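Local coordinates for protein aromatic-amino-acid:2-oxoglutarate transaminase (Candida albicans, PDB 6HND) that probably transfers amino groups between aromatic amino acids, and perhaps 2-aminoadipate, and 2-oxo acids such as 2-oxoglutarate, with pyridoxal 5'-phosphate as cofactor, at residues L412-Y415 and S416-S420; L459-L462 and I463-I467; I502-S505 and G506-L509; L479-S482 and K483-N487. All blocks are in the same frame, centred on the assembly; numbering follows the deposited sequence.

Contact 1: L412-Y415 and S416-S420; sequences LLLY and SIFES
Leu412 O receives the amide of Ser416 at 2.8 Å, an ordinary i to i+4 helix bond, and with it begins a worked example of how the last turns of a helix combine backbone and side-chain bonds. One residue on, Leu413 O is gripped by the hydroxyl instead: Ser416 OG reaches it at 2.5 Å, a short bond that turns back three residues. It can do so because chi1 of 73° sets OG between its own backbone N and carbonyl carbon. The amide of Ile417 adds a weak bond to the same oxygen, while Leu413 CG rests against Ile417 CD1 at 4.2 Å.

Leu414 O takes two donors, Phe418 N at 2.9 Å and the shared Ile417 N, the latter from above the carbonyl plane. The Phe418 ring lies with one face over this oxygen, and Leu414 runs alongside the ring, its CB 3.9 Å from Phe418 CE2. Beyond the segments Tyr291 and Tyr423 each meet that ring edge to face.

At Tyr415 the ring offers a face to the Glu419 methylene. Glu419 CG sits 3.7 Å from the Tyr415 ring centroid and 18° off its normal, a CH-pi contact; the bend at chi2 brings the carboxylate back toward the ring, and its plane lies 7° from that of the ring. Past this turn Ser420 OG bonds Ile417 O and also caps the amide of Tyr423, as expected of an N-cap serine where one helix gives way to the next, here between helix 392-418 and helix 421-424.

Contact 2: L459-L462 and I463-I467; sequences LWKL and ISYGI
Ile463 lays its CD1 4.2 Å from Trp460 CE3, the two side chains running side by side at the start of the final turn of helix 451-465, which closes in a Schellman motif. The indole reaches on to the second subunit, where NE1 bonds Asp26 and the ring meets Phe32 edge to face. In Ser464 a chi1 of 64° places OG beside both the backbone N and the carbonyl carbon, over the preceding turn, where it bonds Lys461 O at 2.6 Å. The amide of Tyr465 reaches the same oxygen from the same face of the carbonyl plane, so two donors hold it.

The Tyr465 ring travels beside the lysine chain, its CE1 3.9 Å from Lys461 CE, and both polar ends go to Glu515 of helix 499-518: Lys461 NZ in a salt bridge and Tyr465 OH in a hydrogen bond. Gly466 follows with a phi of 84°, a value that favours glycine, and its amide bonds Ile463 O soundly and Leu462 O weakly. Ile467 begins a short strand that pairs, parallel, with one of the second subunit. Its amide makes the 6→1 bond of the motif to Leu462 O at 3.1 Å, and Ile467 CG2 lies 3.8 Å from Leu462 CB.

Contact 3: I502-S505 and G506-L509; sequences ILES and GKRL
Glu504 OE2 is held by two groups at once. Arg508 NE gives it a salt-bridging hydrogen bond of 2.7 Å, at an N-H...O angle of 163°, and a water donates to the same oxygen. Such i to i+4 pairs of opposite charge are a classic way for a helix to link successive turns. The carboxylate uses its anti lone pair, the one turned from OE1, and OE2 lies at the edge of the guanidinium, in its plane, although the planes of the two groups stand 82° apart. The geometry follows from unlike chain shapes: Glu504 CG lies opposite the backbone N (chi1 175°) and the chain then bends at chi2, whereas Arg508 runs extended from CG to NE. The crossing also brings Arg508 CG to 3.3 Å from Glu504 OE2.

The water goes on to Lys507 NZ, 3.3 Å from it, a weak link; the firmer partner of that ammonium is Asp511, one turn further along. Beneath the charged groups the backbone keeps regular helix bonds, such as Arg508 N to Glu504 O at 2.9 Å and Leu509 N to Ser505 O.

Arg508 does not end at the carboxylate. Its NH1 bonds Gly466 O and also Lys37 O of the second subunit, whose Leu39 packs on Glu504 and Arg508. With NE bound to Glu504 and NH1 to two carbonyls, the guanidinium is fixed in rotation, and the nearby positive charge would probably favour the ionised form of Glu504 at this subunit interface.

Contact 4: L479-S482 and K483-N487; sequences LEFS and KDRSN
Ser482 O and its two donors, Arg485 N and Ser486 OG, account for the main hydrogen bonds. Each donor lies 2.9 Å from Ser482 O, and they come to it from opposite faces of the carbonyl plane, neither on a lone pair. Further back, Lys483 N makes a weak bond to Leu479 O. A water bridges the turn, donating to Phe481 O at 2.6 Å and accepting from Asp484 N.

These bonds tie the short helix 479-482 to what resembles a type I beta turn, closed by Arg485 N on Ser482 O, on the way to strand 488-492 of the four-stranded antiparallel sheet; Asn487 already pairs with Ile443 of that sheet.

Of the ionic contacts, the one between Glu480 and Lys483 is loose. The two lie side by side and point the same way, but Glu480 OE2 to Lys483 NZ is long at 3.8 Å. The closer touch is through a methylene: the bend at chi3 turns Lys483 CE to 3.2 Å from Glu480 OE1. Glu188 takes Arg485 NH2 in a salt bridge and Ser482 OG in a hydrogen bond.

At the aromatic side, Arg485 NH2 comes obliquely to the Phe481 ring, 4.0 Å from CE2, the two planes 83° apart.

Contact 3 touches both contact 1 and contact 2, whereas contact 4 touches none of the others, its nearest atoms being about 10 Å from contact 2. Helix 499-518, which carries contact 3, is the common element: Gly506 CA packs on Ser416 OG of contact 1, and Leu509 O meets Leu462 CD2 of contact 2. The chemistry varies with place. Contact 1 is largely apolar and aromatic where it faces strands 428-430 and 438-443, and meets the second subunit through Leu413. Contact 2 meets that subunit with its indole, Ile463, Ser464 and a parallel strand pairing, contact 3 through Arg508 and packing on Leu39. Contact 4, untouched by it, has its long ion pair on an exposed glutamate, while its serines are buried.

Contact 1: L412-Y415 and S416-S420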
loop_
_atom_site.group_PDB
_atom_site.type_symbol
_atom_site.label_atom_id
_atom_site.label_comp_id
_atom_site.label_asym_id
_atom_site.label_seq_id
_atom_site.Cartn_x
_atom_site.Cartn_y
_atom_site.Cartn_z
ATOM N N LEU B 412 18.464 -6.382 -31.160
ATOM C CA LEU B 412 17.483 -6.669 -32.234
ATOM C C LEU B 412 16.787 -5.360 -32.637
ATOM O O LEU B 412 16.881 -4.960 -33.814
ATOM C CB LEU B 412 16.487 -7.702 -31.708
ATOM C CG LEU B 412 15.786 -8.552 -32.755
ATOM C CD1 LEU B 412 16.790 -9.357 -33.584
ATOM C CD2 LEU B 412 14.781 -9.469 -32.066
ATOM N N LEU B 413 16.164 -4.669 -31.683
ATOM C CA LEU B 413 15.455 -3.393 -31.969
ATOM C C LEU B 413 16.428 -2.416 -32.638
ATOM O O LEU B 413 16.012 -1.740 -33.601
ATOM C CB LEU B 413 14.882 -2.821 -30.674
ATOM C CG LEU B 413 14.238 -1.449 -30.806
ATOM C CD1 LEU B 413 13.040 -1.523 -31.741
ATOM C CD2 LEU B 413 13.850 -0.909 -29.434
ATOM N N LEU B 414 17.667 -2.338 -32.135
ATOM C CA LEU B 414 18.711 -1.440 -32.702
ATOM C C LEU B 414 19.050 -1.872 -34.144
ATOM O O LEU B 414 19.172 -0.964 -34.985
ATOM C CB LEU B 414 19.951 -1.372 -31.791
ATOM C CG LEU B 414 20.046 -0.098 -30.947
ATOM C CD1 LEU B 414 18.957 -0.072 -29.891
ATOM C CD2 LEU B 414 21.399 0.046 -30.297
ATOM N N TYR B 415 19.183 -3.179 -34.416
ATOM C CA TYR B 415 19.394 -3.730 -35.781
ATOM C C TYR B 415 18.212 -3.282 -36.662
ATOM O O TYR B 415 18.424 -2.582 -37.672
ATOM C CB TYR B 415 19.579 -5.250 -35.727
ATOM C CG TYR B 415 19.755 -5.932 -37.068
ATOM C CD1 TYR B 415 20.966 -5.877 -37.738
ATOM C CD2 TYR B 415 18.717 -6.641 -37.658
ATOM C CE1 TYR B 415 21.131 -6.477 -38.972
ATOM C CE2 TYR B 415 18.867 -7.251 -38.893
ATOM C CZ TYR B 415 20.082 -7.169 -39.551
ATOM O OH TYR B 415 20.263 -7.755 -40.770
ATOM N N SER B 416 16.983 -3.577 -36.247
ATOM C CA SER B 416 15.759 -3.238 -37.022
ATOM C C SER B 416 15.819 -1.771 -37.457
ATOM O O SER B 416 15.259 -1.459 -38.510
ATOM C CB SER B 416 14.489 -3.531 -36.267
ATOM O OG SER B 416 14.292 -2.594 -35.222
ATOM N N ILE B 417 16.502 -0.910 -36.693
ATOM C CA ILE B 417 16.536 0.561 -36.935
ATOM C C ILE B 417 17.711 0.852 -37.873
ATOM O O ILE B 417 17.509 1.620 -38.855
ATOM C CB ILE B 417 16.590 1.362 -35.611
ATOM C CG1 ILE B 417 15.264 1.295 -34.839
ATOM C CG2 ILE B 417 17.015 2.811 -35.858
ATOM C CD1 ILE B 417 15.380 1.651 -33.370
ATOM N N PHE B 418 18.882 0.271 -37.594
ATOM C CA PHE B 418 20.137 0.533 -38.351
ATOM C C PHE B 418 19.978 0.120 -39.828
ATOM O O PHE B 418 20.568 0.788 -40.689
ATOM C CB PHE B 418 21.333 -0.150 -37.677
ATOM C CG PHE B 418 21.730 0.437 -36.345
ATOM C CD1 PHE B 418 21.626 1.806 -36.098
ATOM C CD2 PHE B 418 22.240 -0.375 -35.343
ATOM C CE1 PHE B 418 22.016 2.338 -34.880
ATOM C CE2 PHE B 418 22.640 0.159 -34.125
ATOM C CZ PHE B 418 22.513 1.512 -33.889
ATOM N N GLU B 419 19.240 -0.962 -40.087
ATOM C CA GLU B 419 18.924 -1.520 -41.431
ATOM C C GLU B 419 17.940 -0.617 -42.191
ATOM O O GLU B 419 17.795 -0.833 -43.386
ATOM C CB GLU B 419 18.298 -2.914 -41.284
ATOM C CG GLU B 419 19.300 -3.987 -40.890
ATOM C CD GLU B 419 20.314 -4.347 -41.971
ATOM O OE1 GLU B 419 19.919 -4.947 -42.994
ATOM O OE2 GLU B 419 21.479 -3.998 -41.803
ATOM N N SER B 420 17.245 0.306 -41.513
ATOM C CA SER B 420 16.185 1.185 -42.077
ATOM C C SER B 420 16.781 2.291 -42.958
ATOM O O SER B 420 17.907 2.761 -42.681
ATOM C CB SER B 420 15.332 1.793 -40.980
ATOM O OG SER B 420 15.945 2.970 -40.430
#

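Contact 2: L459-L462 and I463-I467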
loop_
_atom_site.group_PDB
_atom_site.type_symbol
_atom_site.label_atom_id
_atom_site.label_comp_id
_atom_site.label_asym_id
_atom_site.label_seq_id
_atom_site.Cartn_x
_atom_site.Cartn_y
_atom_site.Cartn_z
ATOM N N LEU B 459 3.830 11.752 -34.256
ATOM C CA LEU B 459 3.209 10.749 -33.353
ATOM C C LEU B 459 1.943 10.197 -34.029
ATOM O O LEU B 459 1.811 8.955 -34.112
ATOM C CB LEU B 459 2.894 11.373 -31.992
ATOM C CG LEU B 459 2.419 10.381 -30.923
ATOM C CD1 LEU B 459 3.483 9.326 -30.631
ATOM C CD2 LEU B 459 2.004 11.103 -29.638
ATOM N N TRP B 460 1.062 11.071 -34.537
ATOM C CA TRP B 460 -0.144 10.630 -35.285
ATOM C C TRP B 460 0.272 9.653 -36.397
ATOM O O TRP B 460 -0.387 8.618 -36.529
ATOM C CB TRP B 460 -0.917 11.815 -35.854
ATOM C CG TRP B 460 -1.652 12.604 -34.827
ATOM C CD1 TRP B 460 -1.425 13.901 -34.458
ATOM C CD2 TRP B 460 -2.752 12.136 -34.032
ATOM N NE1 TRP B 460 -2.322 14.270 -33.495
ATOM C CE2 TRP B 460 -3.140 13.209 -33.207
ATOM C CE3 TRP B 460 -3.438 10.922 -33.938
ATOM C CZ2 TRP B 460 -4.186 13.091 -32.294
ATOM C CZ3 TRP B 460 -4.462 10.804 -33.028
ATOM C CH2 TRP B 460 -4.829 11.875 -32.218
ATOM N N LYS B 461 1.347 9.949 -37.137
ATOM C CA LYS B 461 1.865 9.087 -38.236
ATOM C C LYS B 461 2.253 7.682 -37.729
ATOM O O LYS B 461 1.917 6.679 -38.398
ATOM C CB LYS B 461 3.076 9.747 -38.899
ATOM C CG LYS B 461 3.387 9.215 -40.283
ATOM C CD LYS B 461 2.161 9.220 -41.184
ATOM C CE LYS B 461 2.496 9.294 -42.646
ATOM N NZ LYS B 461 1.275 9.114 -43.454
ATOM N N LEU B 462 2.975 7.604 -36.611
ATOM C CA LEU B 462 3.383 6.312 -35.995
ATOM C C LEU B 462 2.112 5.530 -35.641
ATOM O O LEU B 462 2.041 4.329 -35.981
ATOM C CB LEU B 462 4.226 6.543 -34.732
ATOM C CG LEU B 462 5.554 7.284 -34.890
ATOM C CD1 LEU B 462 6.301 7.253 -33.582
ATOM C CD2 LEU B 462 6.414 6.690 -35.968
ATOM N N ILE B 463 1.140 6.185 -34.983
ATOM C CA ILE B 463 -0.145 5.531 -34.575
ATOM C C ILE B 463 -0.815 4.963 -35.834
ATOM O O ILE B 463 -1.139 3.762 -35.816
ATOM C CB ILE B 463 -1.065 6.481 -33.792
ATOM C CG1 ILE B 463 -0.428 6.932 -32.471
ATOM C CG2 ILE B 463 -2.430 5.838 -33.572
ATOM C CD1 ILE B 463 -1.098 8.137 -31.848
ATOM N N SER B 464 -0.904 5.744 -36.917
ATOM C CA SER B 464 -1.470 5.295 -38.224
ATOM C C SER B 464 -0.643 4.143 -38.808
ATOM O O SER B 464 -1.266 3.244 -39.388
ATOM C CB SER B 464 -1.657 6.416 -39.220
ATOM O OG SER B 464 -0.429 6.986 -39.588
ATOM N N TYR B 465 0.671 4.086 -38.571
ATOM C CA TYR B 465 1.539 2.963 -39.038
ATOM C C TYR B 465 1.516 1.754 -38.074
ATOM O O TYR B 465 2.131 0.727 -38.415
ATOM C CB TYR B 465 2.958 3.469 -39.306
ATOM C CG TYR B 465 3.213 3.875 -40.736
ATOM C CD1 TYR B 465 2.637 5.019 -41.281
ATOM C CD2 TYR B 465 4.047 3.120 -41.546
ATOM C CE1 TYR B 465 2.878 5.391 -42.598
ATOM C CE2 TYR B 465 4.317 3.491 -42.851
ATOM C CZ TYR B 465 3.718 4.617 -43.380
ATOM O OH TYR B 465 3.984 4.941 -44.672
ATOM N N GLY B 466 0.849 1.861 -36.919
ATOM C CA GLY B 466 0.612 0.739 -35.991
ATOM C C GLY B 466 1.782 0.485 -35.054
ATOM O O GLY B 466 2.063 -0.677 -34.720
ATOM N N ILE B 467 2.442 1.541 -34.615
ATOM C CA ILE B 467 3.542 1.449 -33.609
ATOM C C ILE B 467 3.288 2.523 -32.539
ATOM O O ILE B 467 3.229 3.744 -32.882
ATOM C CB ILE B 467 4.926 1.525 -34.304
ATOM C CG1 ILE B 467 6.080 1.276 -33.334
ATOM C CG2 ILE B 467 5.103 2.837 -35.060
ATOM C CD1 ILE B 467 6.023 -0.058 -32.613
#

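Contact 3: I502-S505 and G506-L509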
loop_
_atom_site.group_PDB
_atom_site.type_symbol
_atom_site.label_atom_id
_atom_site.label_comp_id
_atom_site.label_asym_id
_atom_site.label_seq_id
_atom_site.Cartn_x
_atom_site.Cartn_y
_atom_site.Cartn_z
ATOM N N ILE B 502 9.454 -7.488 -32.354
ATOM C CA ILE B 502 10.514 -6.452 -32.178
ATOM C C ILE B 502 10.970 -5.968 -33.553
ATOM O O ILE B 502 11.027 -4.731 -33.744
ATOM C CB ILE B 502 11.672 -6.975 -31.319
ATOM C CG1 ILE B 502 11.178 -7.144 -29.877
ATOM C CG2 ILE B 502 12.877 -6.047 -31.441
ATOM C CD1 ILE B 502 12.122 -7.867 -28.967
ATOM N N LEU B 503 11.244 -6.896 -34.481
ATOM C CA LEU B 503 11.716 -6.519 -35.841
ATOM C C LEU B 503 10.618 -5.683 -36.490
ATOM O O LEU B 503 10.951 -4.652 -37.053
ATOM C CB LEU B 503 12.095 -7.761 -36.664
ATOM C CG LEU B 503 13.320 -8.527 -36.140
ATOM C CD1 LEU B 503 13.493 -9.865 -36.853
ATOM C CD2 LEU B 503 14.593 -7.698 -36.251
ATOM N N GLU B 504 9.357 -6.087 -36.331
ATOM C CA GLU B 504 8.204 -5.470 -37.027
ATOM C C GLU B 504 7.934 -4.101 -36.400
ATOM O O GLU B 504 7.568 -3.198 -37.149
ATOM C CB GLU B 504 6.978 -6.391 -36.977
ATOM C CG GLU B 504 5.697 -5.794 -37.564
ATOM C CD GLU B 504 5.704 -5.353 -39.027
ATOM O OE1 GLU B 504 6.598 -5.776 -39.808
ATOM O OE2 GLU B 504 4.797 -4.573 -39.385
ATOM N N SER B 505 8.115 -3.969 -35.075
ATOM C CA SER B 505 7.972 -2.695 -34.330
ATOM C C SER B 505 8.956 -1.679 -34.920
ATOM O O SER B 505 8.546 -0.558 -35.272
ATOM C CB SER B 505 8.184 -2.903 -32.852
ATOM O OG SER B 505 7.133 -3.679 -32.289
ATOM N N GLY B 506 10.214 -2.069 -35.051
ATOM C CA GLY B 506 11.275 -1.164 -35.531
ATOM C C GLY B 506 11.058 -0.777 -36.975
ATOM O O GLY B 506 11.317 0.398 -37.312
ATOM N N LYS B 507 10.547 -1.715 -37.785
ATOM C CA LYS B 507 10.169 -1.457 -39.198
ATOM C C LYS B 507 9.006 -0.442 -39.282
ATOM O O LYS B 507 9.111 0.540 -40.015
ATOM C CB LYS B 507 9.831 -2.782 -39.871
ATOM C CG LYS B 507 9.608 -2.665 -41.374
ATOM C CD LYS B 507 9.193 -3.977 -42.011
ATOM C CE LYS B 507 8.790 -3.793 -43.455
ATOM N NZ LYS B 507 7.683 -2.815 -43.585
ATOM N N ARG B 508 7.914 -0.640 -38.558
ATOM C CA ARG B 508 6.787 0.322 -38.596
ATOM C C ARG B 508 7.269 1.709 -38.124
ATOM O O ARG B 508 6.846 2.734 -38.707
ATOM C CB ARG B 508 5.630 -0.214 -37.752
ATOM C CG ARG B 508 5.020 -1.510 -38.278
ATOM C CD ARG B 508 3.814 -1.872 -37.413
ATOM N NE ARG B 508 3.201 -3.155 -37.723
ATOM C CZ ARG B 508 2.103 -3.643 -37.136
ATOM N NH1 ARG B 508 1.479 -2.990 -36.166
ATOM N NH2 ARG B 508 1.635 -4.812 -37.513
ATOM N N LEU B 509 8.116 1.750 -37.095
ATOM C CA LEU B 509 8.650 3.002 -36.499
ATOM C C LEU B 509 9.325 3.803 -37.602
ATOM O O LEU B 509 8.953 4.957 -37.846
ATOM C CB LEU B 509 9.655 2.635 -35.408
ATOM C CG LEU B 509 10.281 3.805 -34.657
ATOM C CD1 LEU B 509 9.215 4.718 -34.066
ATOM C CD2 LEU B 509 11.207 3.282 -33.565
HETATM O O HOH W 1 4.871 -2.934 -41.833
#

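Contact 4: L479-S482 and K483-N487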
loop_
_atom_site.group_PDB
_atom_site.type_symbol
_atom_site.label_atom_id
_atom_site.label_comp_id
_atom_site.label_asym_id
_atom_site.label_seq_id
_atom_site.Cartn_x
_atom_site.Cartn_y
_atom_site.Cartn_z
ATOM N N LEU B 479 7.993 21.751 -19.784
ATOM C CA LEU B 479 7.905 21.578 -21.244
ATOM C C LEU B 479 8.664 22.708 -21.944
ATOM O O LEU B 479 9.470 22.385 -22.818
ATOM C CB LEU B 479 6.424 21.541 -21.635
ATOM C CG LEU B 479 6.151 21.164 -23.092
ATOM C CD1 LEU B 479 7.054 20.015 -23.533
ATOM C CD2 LEU B 479 4.681 20.808 -23.291
ATOM N N GLU B 480 8.441 23.972 -21.565
ATOM C CA GLU B 480 9.110 25.134 -22.214
ATOM C C GLU B 480 10.621 24.948 -22.073
ATOM O O GLU B 480 11.364 25.090 -23.068
ATOM C CB GLU B 480 8.656 26.467 -21.606
ATOM C CG GLU B 480 7.644 27.214 -22.469
ATOM C CD GLU B 480 8.153 27.571 -23.861
ATOM O OE1 GLU B 480 7.423 27.292 -24.826
ATOM O OE2 GLU B 480 9.301 28.094 -23.977
ATOM N N PHE B 481 11.066 24.592 -20.876
ATOM C CA PHE B 481 12.508 24.433 -20.599
ATOM C C PHE B 481 13.138 23.423 -21.562
ATOM O O PHE B 481 14.228 23.712 -22.056
ATOM C CB PHE B 481 12.711 23.944 -19.173
ATOM C CG PHE B 481 14.151 23.884 -18.741
ATOM C CD1 PHE B 481 14.806 25.030 -18.299
ATOM C CD2 PHE B 481 14.829 22.674 -18.735
ATOM C CE1 PHE B 481 16.125 24.961 -17.863
ATOM C CE2 PHE B 481 16.132 22.604 -18.265
ATOM C CZ PHE B 481 16.782 23.748 -17.836
ATOM N N SER B 482 12.484 22.276 -21.776
ATOM C CA SER B 482 13.061 21.080 -22.436
ATOM C C SER B 482 12.636 20.939 -23.913
ATOM O O SER B 482 13.100 20.014 -24.570
ATOM C CB SER B 482 12.688 19.889 -21.619
ATOM O OG SER B 482 13.176 20.057 -20.306
ATOM N N LYS B 483 11.804 21.836 -24.411
ATOM C CA LYS B 483 11.255 21.899 -25.795
ATOM C C LYS B 483 12.312 21.457 -26.811
ATOM O O LYS B 483 12.029 20.541 -27.622
ATOM C CB LYS B 483 10.837 23.349 -26.107
ATOM C CG LYS B 483 9.479 23.550 -26.752
ATOM C CD LYS B 483 9.324 24.877 -27.501
ATOM C CE LYS B 483 9.679 26.102 -26.682
ATOM N NZ LYS B 483 11.026 26.619 -27.019
ATOM N N ASP B 484 13.467 22.128 -26.800
ATOM C CA ASP B 484 14.505 21.983 -27.859
ATOM C C ASP B 484 15.158 20.598 -27.824
ATOM O O ASP B 484 15.729 20.255 -28.832
ATOM C CB ASP B 484 15.591 23.047 -27.751
ATOM C CG ASP B 484 15.097 24.429 -28.135
ATOM O OD1 ASP B 484 14.146 24.514 -28.960
ATOM O OD2 ASP B 484 15.664 25.402 -27.596
ATOM N N ARG B 485 15.073 19.838 -26.727
ATOM C CA ARG B 485 15.660 18.475 -26.624
ATOM C C ARG B 485 14.560 17.409 -26.618
ATOM O O ARG B 485 14.871 16.217 -26.348
ATOM C CB ARG B 485 16.573 18.450 -25.399
ATOM C CG ARG B 485 17.766 19.373 -25.568
ATOM C CD ARG B 485 18.650 19.408 -24.357
ATOM N NE ARG B 485 17.944 20.004 -23.244
ATOM C CZ ARG B 485 17.630 21.284 -23.124
ATOM N NH1 ARG B 485 17.954 22.158 -24.064
ATOM N NH2 ARG B 485 16.966 21.688 -22.055
ATOM N N SER B 486 13.331 17.795 -26.964
ATOM C CA SER B 486 12.118 16.940 -26.887
ATOM C C SER B 486 11.950 16.158 -28.183
ATOM O O SER B 486 10.944 15.419 -28.283
ATOM C CB SER B 486 10.898 17.755 -26.602
ATOM O OG SER B 486 10.933 18.210 -25.266
ATOM N N ASN B 487 12.909 16.286 -29.108
ATOM C CA ASN B 487 12.849 15.641 -30.454
ATOM C C ASN B 487 13.211 14.153 -30.352
ATOM O O ASN B 487 14.117 13.696 -31.057
ATOM C CB ASN B 487 13.729 16.378 -31.470
ATOM C CG ASN B 487 15.186 16.454 -31.051
ATOM O OD1 ASN B 487 15.492 16.648 -29.865
ATOM N ND2 ASN B 487 16.074 16.256 -32.019
HETATM O O HOH W 2 14.185 24.208 -24.615
#